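Local coordinates for protein EscN (Escherichia coli O127:H6, PDB 2OBL) that is a P-loop NTPase family protein of the type III secretion system, related to the alpha and beta subunits of the ATP synthases, at residues 160-171 and 213-222; 189-200 and 230-238. The protein carries 1 engineered substitution. One frame throughout, in Å; residues are numbered along the deposited sequence.

Contact 1: residues 160-171 and 213-222; sequences KNVLLMMDSVTR and GSITAIYTVL. With IMD (imidazole), chain D.
Asp167 and Thr220 join their side chains at the C-terminal ends of two parallel strands, 161-167 and 214-222. Thr220 OG1 donates to Asp167 OD1 at 2.6 Å, using the anti lone pair of that oxygen; with CG anti to the backbone N (chi1 -172°), the carboxylate leans across to the neighbouring strand. Thr220 at OD1 and Lys84, paired with OD2, restrain its rotation; OD2 also accepts from N3 of an imidazole, probably from the crystallisation liquor, at 2.6 Å. On the same face, Met165 and Ile218 lie side by side, CE 4.1 Å from CD1. An acidic residue ending a hydrophobic core strand beside Lys84 of a probable P-loop is the pattern of a Walker B strand in the P-loop NTPase fold, and Asp167 is consistent with that role. On the opposite face Met166, bent at chi3, packs CE at the edge of the Tyr219 ring, 3.8 Å from CE1; its SD, also at the edge and 5.4 Å from the centroid, makes the contact Met-aromatic. Past the cis peptide between Asp167 and Ser168, Thr170 OG1 accepts from Leu222 N at 2.8 Å, nearly straight (168°). At the far end, Ser214 OG donates to Asn161 OD1 at 2.6 Å from above the amide's carbonyl plane.

Contact 2: residues 189-200 and 230-238; sequences RGGFPPSVFSSL and DPIGDEVRS. With CA (calcium ion), chain B.
Ile232 is the principal knob here, pushed from helix 231-238 into a hollow made by helix 194-200 and the turn that precedes it. The two helices belong to the nucleotide-binding domain of the ATP synthase alpha/beta family and run roughly parallel, 25° apart, the axes of the two short segments approaching to 10.4 Å. With CG1 anti to its carbonyl carbon, Ile232 lays that methylene over the Phe192 ring in a CH-pi contact, 3.6 Å from the centroid and 12° off the normal. The chain then carries CD1 deeper, to 3.6 Å from Val196 CG1 and 3.7 Å from Phe197 CE1, while the CG2 branch turns to Leu200 CD1. Leu200 answers as a bump in the reverse direction: its CD1 settles among Ile232, Glu235 CB and Val236 CG2. Beside the knob, the ring of Pro231 abuts both phenylalanines, its CG 3.8 Å from Phe192 CD2 and its CB near Phe197 CZ. At the more exposed side of the contact, Arg189 NH2 lies over the centre of the Phe197 ring and forms a salt bridge with Glu235 OE2 at 3.3 Å, by charge alone, since the oxygen sits well out of the guanidinium plane. Asp234 instead binds the calcium ion through both carboxylate oxygens, alongside Asn229. Asp230 caps this helix, its OD1 accepting from Gly233 N at 3.1 Å.

The four segments alternate along the chain, in the order 160-171, 189-200, 213-222 and 230-238, so the two contacts interlock within one nucleotide-binding domain. Contact 1 lies in the central sheet, near the middle of the chain; contact 2 sits beyond the C-terminal ends of those strands, the centres about 17 Å apart. Helix 169-182 leads from the first strand toward helix 194-204, and strand 214-222 is followed by helix 231-239. Val169 CG2 packs on Leu200 CD2 at 3.9 Å, and Val221 CG1 approaches Asp230 OD2 at 3.8 Å. The end of strand 214-222 and the start of helix 169-182 thus pack against contact 2, and the calcium ion sits near the start of helix 231-239, about 9 Å from the Val221 side chain.

Contact 1: residues 160-171 and 213-222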
loop_
_atom_site.group_PDB
_atom_site.type_symbol
_atom_site.label_atom_id
_atom_site.label_comp_id
_atom_site.label_asym_id
_atom_site.label_seq_id
_atom_site.Cartn_x
_atom_site.Cartn_y
_atom_site.Cartn_z
ATOM N N LYS A 160 -13.647 -14.071 -1.358
ATOM C CA LYS A 160 -12.297 -13.818 -1.850
ATOM C C LYS A 160 -11.497 -12.996 -0.849
ATOM O O LYS A 160 -12.038 -12.120 -0.182
ATOM C CB LYS A 160 -12.336 -13.066 -3.186
ATOM C CG LYS A 160 -13.176 -13.742 -4.273
ATOM C CD LYS A 160 -12.594 -15.085 -4.677
ATOM C CE LYS A 160 -13.387 -15.705 -5.822
ATOM N NZ LYS A 160 -12.879 -17.071 -6.142
ATOM N N ASN A 161 -10.210 -13.295 -0.734
ATOM C CA ASN A 161 -9.326 -12.406 -0.014
ATOM C C ASN A 161 -8.870 -11.335 -0.975
ATOM O O ASN A 161 -8.095 -11.602 -1.902
ATOM C CB ASN A 161 -8.152 -13.150 0.607
ATOM C CG ASN A 161 -8.516 -13.789 1.937
ATOM O OD1 ASN A 161 -9.490 -13.389 2.593
ATOM N ND2 ASN A 161 -7.737 -14.785 2.346
ATOM N N VAL A 162 -9.386 -10.129 -0.757
ATOM C CA VAL A 162 -9.209 -9.024 -1.690
ATOM C C VAL A 162 -8.097 -8.073 -1.234
ATOM O O VAL A 162 -7.974 -7.770 -0.055
ATOM C CB VAL A 162 -10.518 -8.232 -1.837
ATOM C CG1 VAL A 162 -10.352 -7.079 -2.830
ATOM C CG2 VAL A 162 -11.671 -9.164 -2.262
ATOM N N LEU A 163 -7.281 -7.631 -2.176
ATOM C CA LEU A 163 -6.361 -6.517 -1.925
ATOM C C LEU A 163 -6.904 -5.284 -2.625
ATOM O O LEU A 163 -7.017 -5.258 -3.853
ATOM C CB LEU A 163 -4.952 -6.832 -2.438
ATOM C CG LEU A 163 -3.964 -5.660 -2.418
ATOM C CD1 LEU A 163 -3.802 -5.110 -1.009
ATOM C CD2 LEU A 163 -2.596 -6.030 -3.020
ATOM N N LEU A 164 -7.267 -4.274 -1.839
ATOM C CA LEU A 164 -7.672 -2.981 -2.386
ATOM C C LEU A 164 -6.446 -2.076 -2.367
ATOM O O LEU A 164 -5.836 -1.869 -1.317
ATOM C CB LEU A 164 -8.771 -2.364 -1.524
ATOM C CG LEU A 164 -9.182 -0.919 -1.847
ATOM C CD1 LEU A 164 -9.775 -0.821 -3.273
ATOM C CD2 LEU A 164 -10.196 -0.449 -0.806
ATOM N N MET A 165 -6.072 -1.546 -3.523
ATOM C CA MET A 165 -4.878 -0.720 -3.585
ATOM C C MET A 165 -5.223 0.616 -4.229
ATOM O O MET A 165 -5.592 0.672 -5.405
ATOM C CB MET A 165 -3.748 -1.433 -4.351
ATOM C CG MET A 165 -2.513 -0.555 -4.555
ATOM S SD MET A 165 -1.123 -1.325 -5.451
ATOM C CE MET A 165 -0.532 -2.530 -4.277
ATOM N N MET A 166 -5.121 1.682 -3.450
ATOM C CA MET A 166 -5.563 2.986 -3.902
ATOM C C MET A 166 -4.370 3.916 -4.045
ATOM O O MET A 166 -3.745 4.288 -3.056
ATOM C CB MET A 166 -6.572 3.576 -2.922
ATOM C CG MET A 166 -7.019 4.967 -3.360
ATOM S SD MET A 166 -8.214 5.732 -2.259
ATOM C CE MET A 166 -9.340 4.382 -2.031
ATOM N N ASP A 167 -4.057 4.277 -5.285
ATOM C CA ASP A 167 -2.940 5.163 -5.585
ATOM C C ASP A 167 -3.561 6.373 -6.292
ATOM O O ASP A 167 -3.748 6.330 -7.510
ATOM C CB ASP A 167 -1.947 4.425 -6.513
ATOM C CG ASP A 167 -0.633 5.186 -6.737
ATOM O OD1 ASP A 167 -0.182 5.946 -5.855
ATOM O OD2 ASP A 167 -0.031 5.020 -7.821
ATOM N N SER A 168 -3.897 7.441 -5.560
ATOM C CA SER A 168 -3.501 7.667 -4.170
ATOM C C SER A 168 -4.641 8.271 -3.368
ATOM O O SER A 168 -5.539 8.896 -3.935
ATOM C CB SER A 168 -2.357 8.687 -4.146
ATOM O OG SER A 168 -2.771 9.917 -4.757
ATOM N N VAL A 169 -4.594 8.121 -2.047
ATOM C CA VAL A 169 -5.577 8.800 -1.224
ATOM C C VAL A 169 -5.352 10.309 -1.336
ATOM O O VAL A 169 -6.293 11.088 -1.225
ATOM C CB VAL A 169 -5.585 8.277 0.239
ATOM C CG1 VAL A 169 -4.309 8.647 0.980
ATOM C CG2 VAL A 169 -6.833 8.791 0.972
ATOM N N THR A 170 -4.097 10.711 -1.577
ATOM C CA THR A 170 -3.779 12.134 -1.754
ATOM C C THR A 170 -4.574 12.772 -2.895
ATOM O O THR A 170 -5.167 13.840 -2.735
ATOM C CB THR A 170 -2.277 12.307 -2.027
ATOM O OG1 THR A 170 -1.544 11.822 -0.893
ATOM C CG2 THR A 170 -1.941 13.788 -2.290
ATOM N N ARG A 171 -4.584 12.125 -4.056
ATOM C CA ARG A 171 -5.279 12.708 -5.212
ATOM C C ARG A 171 -6.778 12.500 -5.141
ATOM O O ARG A 171 -7.551 13.327 -5.662
ATOM C CB ARG A 171 -4.678 12.213 -6.530
ATOM C CG ARG A 171 -3.247 12.723 -6.734
ATOM C CD ARG A 171 -2.798 12.588 -8.182
ATOM N NE ARG A 171 -1.345 12.706 -8.330
ATOM C CZ ARG A 171 -0.725 13.833 -8.644
ATOM N NH1 ARG A 171 -1.432 14.940 -8.845
ATOM N NH2 ARG A 171 0.602 13.850 -8.777
ATOM N N GLY A 213 -13.948 -14.260 3.225
ATOM C CA GLY A 213 -13.217 -13.240 2.493
ATOM C C GLY A 213 -12.679 -12.150 3.402
ATOM O O GLY A 213 -12.845 -12.191 4.626
ATOM N N SER A 214 -12.023 -11.171 2.796
ATOM C CA SER A 214 -11.483 -10.049 3.527
ATOM C C SER A 214 -11.095 -8.977 2.534
ATOM O O SER A 214 -10.997 -9.241 1.329
ATOM C CB SER A 214 -10.227 -10.471 4.279
ATOM O OG SER A 214 -9.262 -10.967 3.368
ATOM N N ILE A 215 -10.878 -7.772 3.052
ATOM C CA ILE A 215 -10.285 -6.693 2.277
ATOM C C ILE A 215 -9.120 -6.160 3.086
ATOM O O ILE A 215 -9.289 -5.660 4.212
ATOM C CB ILE A 215 -11.270 -5.525 2.014
ATOM C CG1 ILE A 215 -12.505 -6.002 1.237
ATOM C CG2 ILE A 215 -10.569 -4.381 1.291
ATOM C CD1 ILE A 215 -13.517 -4.904 1.032
ATOM N N THR A 216 -7.938 -6.302 2.513
ATOM C CA THR A 216 -6.736 -5.692 3.045
ATOM C C THR A 216 -6.478 -4.550 2.104
ATOM O O THR A 216 -6.552 -4.724 0.872
ATOM C CB THR A 216 -5.557 -6.679 3.008
ATOM O OG1 THR A 216 -5.928 -7.876 3.694
ATOM C CG2 THR A 216 -4.316 -6.070 3.662
ATOM N N ALA A 217 -6.199 -3.372 2.653
ATOM C CA ALA A 217 -6.151 -2.198 1.810
ATOM C C ALA A 217 -4.828 -1.473 1.958
ATOM O O ALA A 217 -4.311 -1.351 3.061
ATOM C CB ALA A 217 -7.315 -1.276 2.129
ATOM N N ILE A 218 -4.293 -1.016 0.833
ATOM C CA ILE A 218 -3.093 -0.197 0.823
ATOM C C ILE A 218 -3.452 1.132 0.198
ATOM O O ILE A 218 -3.953 1.169 -0.929
ATOM C CB ILE A 218 -2.009 -0.867 -0.015
ATOM C CG1 ILE A 218 -1.487 -2.118 0.693
ATOM C CG2 ILE A 218 -0.870 0.090 -0.313
ATOM C CD1 ILE A 218 -0.551 -2.959 -0.212
ATOM N N TYR A 219 -3.184 2.212 0.931
ATOM C CA TYR A 219 -3.473 3.581 0.482
ATOM C C TYR A 219 -2.170 4.344 0.329
ATOM O O TYR A 219 -1.375 4.402 1.276
ATOM C CB TYR A 219 -4.353 4.293 1.522
ATOM C CG TYR A 219 -5.635 3.567 1.827
ATOM C CD1 TYR A 219 -6.770 3.774 1.045
ATOM C CD2 TYR A 219 -5.710 2.654 2.887
ATOM C CE1 TYR A 219 -7.954 3.103 1.306
ATOM C CE2 TYR A 219 -6.891 1.964 3.157
ATOM C CZ TYR A 219 -8.009 2.203 2.366
ATOM O OH TYR A 219 -9.164 1.531 2.629
ATOM N N THR A 220 -1.926 4.929 -0.834
ATOM C CA THR A 220 -0.689 5.731 -0.957
ATOM C C THR A 220 -0.930 7.196 -0.636
ATOM O O THR A 220 -1.992 7.752 -0.916
ATOM C CB THR A 220 -0.007 5.614 -2.321
ATOM O OG1 THR A 220 -0.809 6.249 -3.316
ATOM C CG2 THR A 220 0.220 4.140 -2.690
ATOM N N VAL A 221 0.090 7.804 -0.046
ATOM C CA VAL A 221 0.113 9.205 0.308
ATOM C C VAL A 221 1.326 9.803 -0.414
ATOM O O VAL A 221 2.464 9.338 -0.248
ATOM C CB VAL A 221 0.258 9.400 1.827
ATOM C CG1 VAL A 221 0.401 10.909 2.162
ATOM C CG2 VAL A 221 -0.939 8.759 2.570
ATOM N N LEU A 222 1.075 10.816 -1.227
ATOM C CA LEU A 222 2.101 11.349 -2.119
ATOM C C LEU A 222 2.693 12.541 -1.426
ATOM O O LEU A 222 1.967 13.474 -1.050
ATOM C CB LEU A 222 1.492 11.776 -3.448
ATOM C CG LEU A 222 0.743 10.670 -4.195
ATOM C CD1 LEU A 222 0.467 11.120 -5.635
ATOM C CD2 LEU A 222 1.499 9.325 -4.154
HETATM N N1 IMD D . -2.386 6.624 -11.639
HETATM C C2 IMD D . -2.309 6.398 -10.309
HETATM N N3 IMD D . -1.177 5.685 -10.076
HETATM C C4 IMD D . -0.544 5.463 -11.256
HETATM C C5 IMD D . -1.315 6.052 -12.247
HETATM O O HOH W 1 -7.170 -9.577 2.007
#

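Contact 2: residues 189-200 and 230-238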
loop_
_atom_site.group_PDB
_atom_site.type_symbol
_atom_site.label_atom_id
_atom_site.label_comp_id
_atom_site.label_asym_id
_atom_site.label_seq_id
_atom_site.Cartn_x
_atom_site.Cartn_y
_atom_site.Cartn_z
ATOM N N ARG A 189 -9.026 23.370 6.892
ATOM C CA ARG A 189 -7.612 23.102 7.155
ATOM C C ARG A 189 -6.903 22.852 5.840
ATOM O O ARG A 189 -7.284 21.943 5.108
ATOM C CB ARG A 189 -7.452 21.837 7.993
ATOM C CG ARG A 189 -7.393 22.045 9.479
ATOM C CD ARG A 189 -6.604 20.904 10.136
ATOM N NE ARG A 189 -7.166 19.582 9.847
ATOM C CZ ARG A 189 -8.289 19.118 10.391
ATOM N NH1 ARG A 189 -8.979 19.871 11.235
ATOM N NH2 ARG A 189 -8.728 17.904 10.091
ATOM N N GLY A 190 -5.874 23.644 5.552
ATOM C CA GLY A 190 -4.986 23.371 4.413
ATOM C C GLY A 190 -5.669 23.425 3.062
ATOM O O GLY A 190 -5.206 22.814 2.099
ATOM N N GLY A 191 -6.789 24.142 2.982
ATOM C CA GLY A 191 -7.541 24.211 1.733
ATOM C C GLY A 191 -8.651 23.175 1.594
ATOM O O GLY A 191 -9.438 23.231 0.631
ATOM N N PHE A 192 -8.739 22.262 2.563
ATOM C CA PHE A 192 -9.722 21.173 2.535
ATOM C C PHE A 192 -10.984 21.480 3.320
ATOM O O PHE A 192 -10.908 21.952 4.451
ATOM C CB PHE A 192 -9.105 19.864 3.062
ATOM C CG PHE A 192 -8.014 19.321 2.179
ATOM C CD1 PHE A 192 -8.324 18.505 1.095
ATOM C CD2 PHE A 192 -6.687 19.653 2.414
ATOM C CE1 PHE A 192 -7.343 18.029 0.250
ATOM C CE2 PHE A 192 -5.677 19.177 1.581
ATOM C CZ PHE A 192 -5.998 18.363 0.491
ATOM N N PRO A 193 -12.153 21.186 2.729
ATOM C CA PRO A 193 -13.387 21.338 3.506
ATOM C C PRO A 193 -13.665 20.142 4.429
ATOM O O PRO A 193 -13.090 19.046 4.258
ATOM C CB PRO A 193 -14.462 21.448 2.429
ATOM C CG PRO A 193 -13.913 20.612 1.267
ATOM C CD PRO A 193 -12.404 20.738 1.344
ATOM N N PRO A 194 -14.547 20.350 5.413
ATOM C CA PRO A 194 -14.933 19.304 6.347
ATOM C C PRO A 194 -15.279 17.955 5.709
ATOM O O PRO A 194 -14.891 16.916 6.261
ATOM C CB PRO A 194 -16.144 19.915 7.067
ATOM C CG PRO A 194 -15.847 21.386 7.056
ATOM C CD PRO A 194 -15.218 21.631 5.709
ATOM N N SER A 195 -15.957 17.964 4.562
ATOM C CA SER A 195 -16.394 16.722 3.901
ATOM C C SER A 195 -15.257 15.737 3.594
ATOM O O SER A 195 -15.434 14.525 3.686
ATOM C CB SER A 195 -17.170 17.009 2.617
ATOM O OG SER A 195 -16.408 17.763 1.682
ATOM N N VAL A 196 -14.097 16.255 3.208
ATOM C CA VAL A 196 -12.994 15.377 2.844
ATOM C C VAL A 196 -12.501 14.651 4.097
ATOM O O VAL A 196 -12.300 13.438 4.087
ATOM C CB VAL A 196 -11.839 16.146 2.179
ATOM C CG1 VAL A 196 -10.731 15.174 1.772
ATOM C CG2 VAL A 196 -12.336 16.905 0.952
ATOM N N PHE A 197 -12.335 15.393 5.189
ATOM C CA PHE A 197 -11.878 14.775 6.428
ATOM C C PHE A 197 -12.826 13.689 6.920
ATOM O O PHE A 197 -12.392 12.593 7.257
ATOM C CB PHE A 197 -11.635 15.826 7.500
ATOM C CG PHE A 197 -10.508 16.745 7.161
ATOM C CD1 PHE A 197 -9.203 16.291 7.187
ATOM C CD2 PHE A 197 -10.763 18.049 6.761
ATOM C CE1 PHE A 197 -8.144 17.135 6.855
ATOM C CE2 PHE A 197 -9.724 18.902 6.442
ATOM C CZ PHE A 197 -8.408 18.443 6.479
ATOM N N SER A 198 -14.120 13.966 6.909
ATOM C CA SER A 198 -15.065 12.969 7.389
ATOM C C SER A 198 -15.144 11.751 6.456
ATOM O O SER A 198 -15.505 10.660 6.892
ATOM C CB SER A 198 -16.432 13.596 7.664
ATOM O OG SER A 198 -17.054 14.010 6.471
ATOM N N SER A 199 -14.749 11.913 5.191
ATOM C CA SER A 199 -14.821 10.789 4.239
ATOM C C SER A 199 -13.722 9.760 4.494
ATOM O O SER A 199 -13.875 8.577 4.165
ATOM C CB SER A 199 -14.751 11.273 2.784
ATOM O OG SER A 199 -13.393 11.538 2.408
ATOM N N LEU A 200 -12.605 10.209 5.065
ATOM C CA LEU A 200 -11.444 9.325 5.219
ATOM C C LEU A 200 -11.723 8.102 6.089
ATOM O O LEU A 200 -11.487 6.977 5.656
ATOM C CB LEU A 200 -10.210 10.089 5.729
ATOM C CG LEU A 200 -9.652 11.174 4.811
ATOM C CD1 LEU A 200 -8.507 11.912 5.507
ATOM C CD2 LEU A 200 -9.171 10.551 3.496
ATOM N N ASP A 230 0.481 18.646 4.957
ATOM C CA ASP A 230 -0.570 17.853 4.300
ATOM C C ASP A 230 -1.481 17.260 5.374
ATOM O O ASP A 230 -1.187 16.209 5.943
ATOM C CB ASP A 230 0.028 16.755 3.402
ATOM C CG ASP A 230 -0.995 15.692 3.005
ATOM O OD1 ASP A 230 -2.202 15.980 3.091
ATOM O OD2 ASP A 230 -0.580 14.568 2.645
ATOM N N PRO A 231 -2.600 17.930 5.644
ATOM C CA PRO A 231 -3.466 17.498 6.726
ATOM C C PRO A 231 -4.211 16.189 6.421
ATOM O O PRO A 231 -4.648 15.515 7.346
ATOM C CB PRO A 231 -4.448 18.657 6.869
ATOM C CG PRO A 231 -4.529 19.247 5.516
ATOM C CD PRO A 231 -3.117 19.143 4.972
ATOM N N ILE A 232 -4.347 15.850 5.139
ATOM C CA ILE A 232 -4.992 14.588 4.743
ATOM C C ILE A 232 -4.087 13.430 5.159
ATOM O O ILE A 232 -4.536 12.489 5.820
ATOM C CB ILE A 232 -5.261 14.545 3.217
ATOM C CG1 ILE A 232 -6.270 15.623 2.822
ATOM C CG2 ILE A 232 -5.730 13.151 2.776
ATOM C CD1 ILE A 232 -7.623 15.512 3.557
ATOM N N GLY A 233 -2.811 13.515 4.797
ATOM C CA GLY A 233 -1.821 12.484 5.167
ATOM C C GLY A 233 -1.780 12.321 6.679
ATOM O O GLY A 233 -1.660 11.202 7.186
ATOM N N ASP A 234 -1.892 13.444 7.391
ATOM C CA ASP A 234 -1.817 13.421 8.860
ATOM C C ASP A 234 -2.996 12.638 9.429
ATOM O O ASP A 234 -2.831 11.821 10.324
ATOM C CB ASP A 234 -1.799 14.831 9.474
ATOM C CG ASP A 234 -0.523 15.598 9.161
ATOM O OD1 ASP A 234 0.396 15.041 8.540
ATOM O OD2 ASP A 234 -0.443 16.782 9.529
ATOM N N GLU A 235 -4.189 12.903 8.916
ATOM C CA GLU A 235 -5.368 12.202 9.392
ATOM C C GLU A 235 -5.255 10.709 9.091
ATOM O O GLU A 235 -5.627 9.891 9.915
ATOM C CB GLU A 235 -6.672 12.788 8.804
ATOM C CG GLU A 235 -6.936 14.252 9.220
ATOM C CD GLU A 235 -6.959 14.478 10.727
ATOM O OE1 GLU A 235 -7.329 13.543 11.471
ATOM O OE2 GLU A 235 -6.644 15.614 11.171
ATOM N N VAL A 236 -4.723 10.378 7.918
ATOM C CA VAL A 236 -4.529 8.990 7.520
ATOM C C VAL A 236 -3.547 8.300 8.477
ATOM O O VAL A 236 -3.811 7.191 8.949
ATOM C CB VAL A 236 -4.068 8.917 6.048
ATOM C CG1 VAL A 236 -3.587 7.526 5.688
ATOM C CG2 VAL A 236 -5.232 9.351 5.119
ATOM N N ARG A 237 -2.445 8.972 8.793
ATOM C CA ARG A 237 -1.481 8.420 9.767
ATOM C C ARG A 237 -2.154 7.945 11.039
ATOM O O ARG A 237 -1.798 6.909 11.610
ATOM C CB ARG A 237 -0.410 9.451 10.131
ATOM C CG ARG A 237 0.618 9.663 9.052
ATOM C CD ARG A 237 1.717 10.554 9.616
ATOM N NE ARG A 237 2.789 10.804 8.654
ATOM C CZ ARG A 237 3.947 10.150 8.641
ATOM N NH1 ARG A 237 4.182 9.167 9.512
ATOM N NH2 ARG A 237 4.868 10.463 7.735
ATOM N N SER A 238 -3.098 8.743 11.510
ATOM C CA SER A 238 -3.769 8.472 12.773
ATOM C C SER A 238 -4.808 7.345 12.695
ATOM O O SER A 238 -5.256 6.844 13.726
ATOM C CB SER A 238 -4.391 9.768 13.323
ATOM O OG SER A 238 -3.372 10.653 13.782
HETATM CA CA CA B . 1.889 16.992 8.824
HETATM O O HOH W 2 1.758 16.516 6.406
#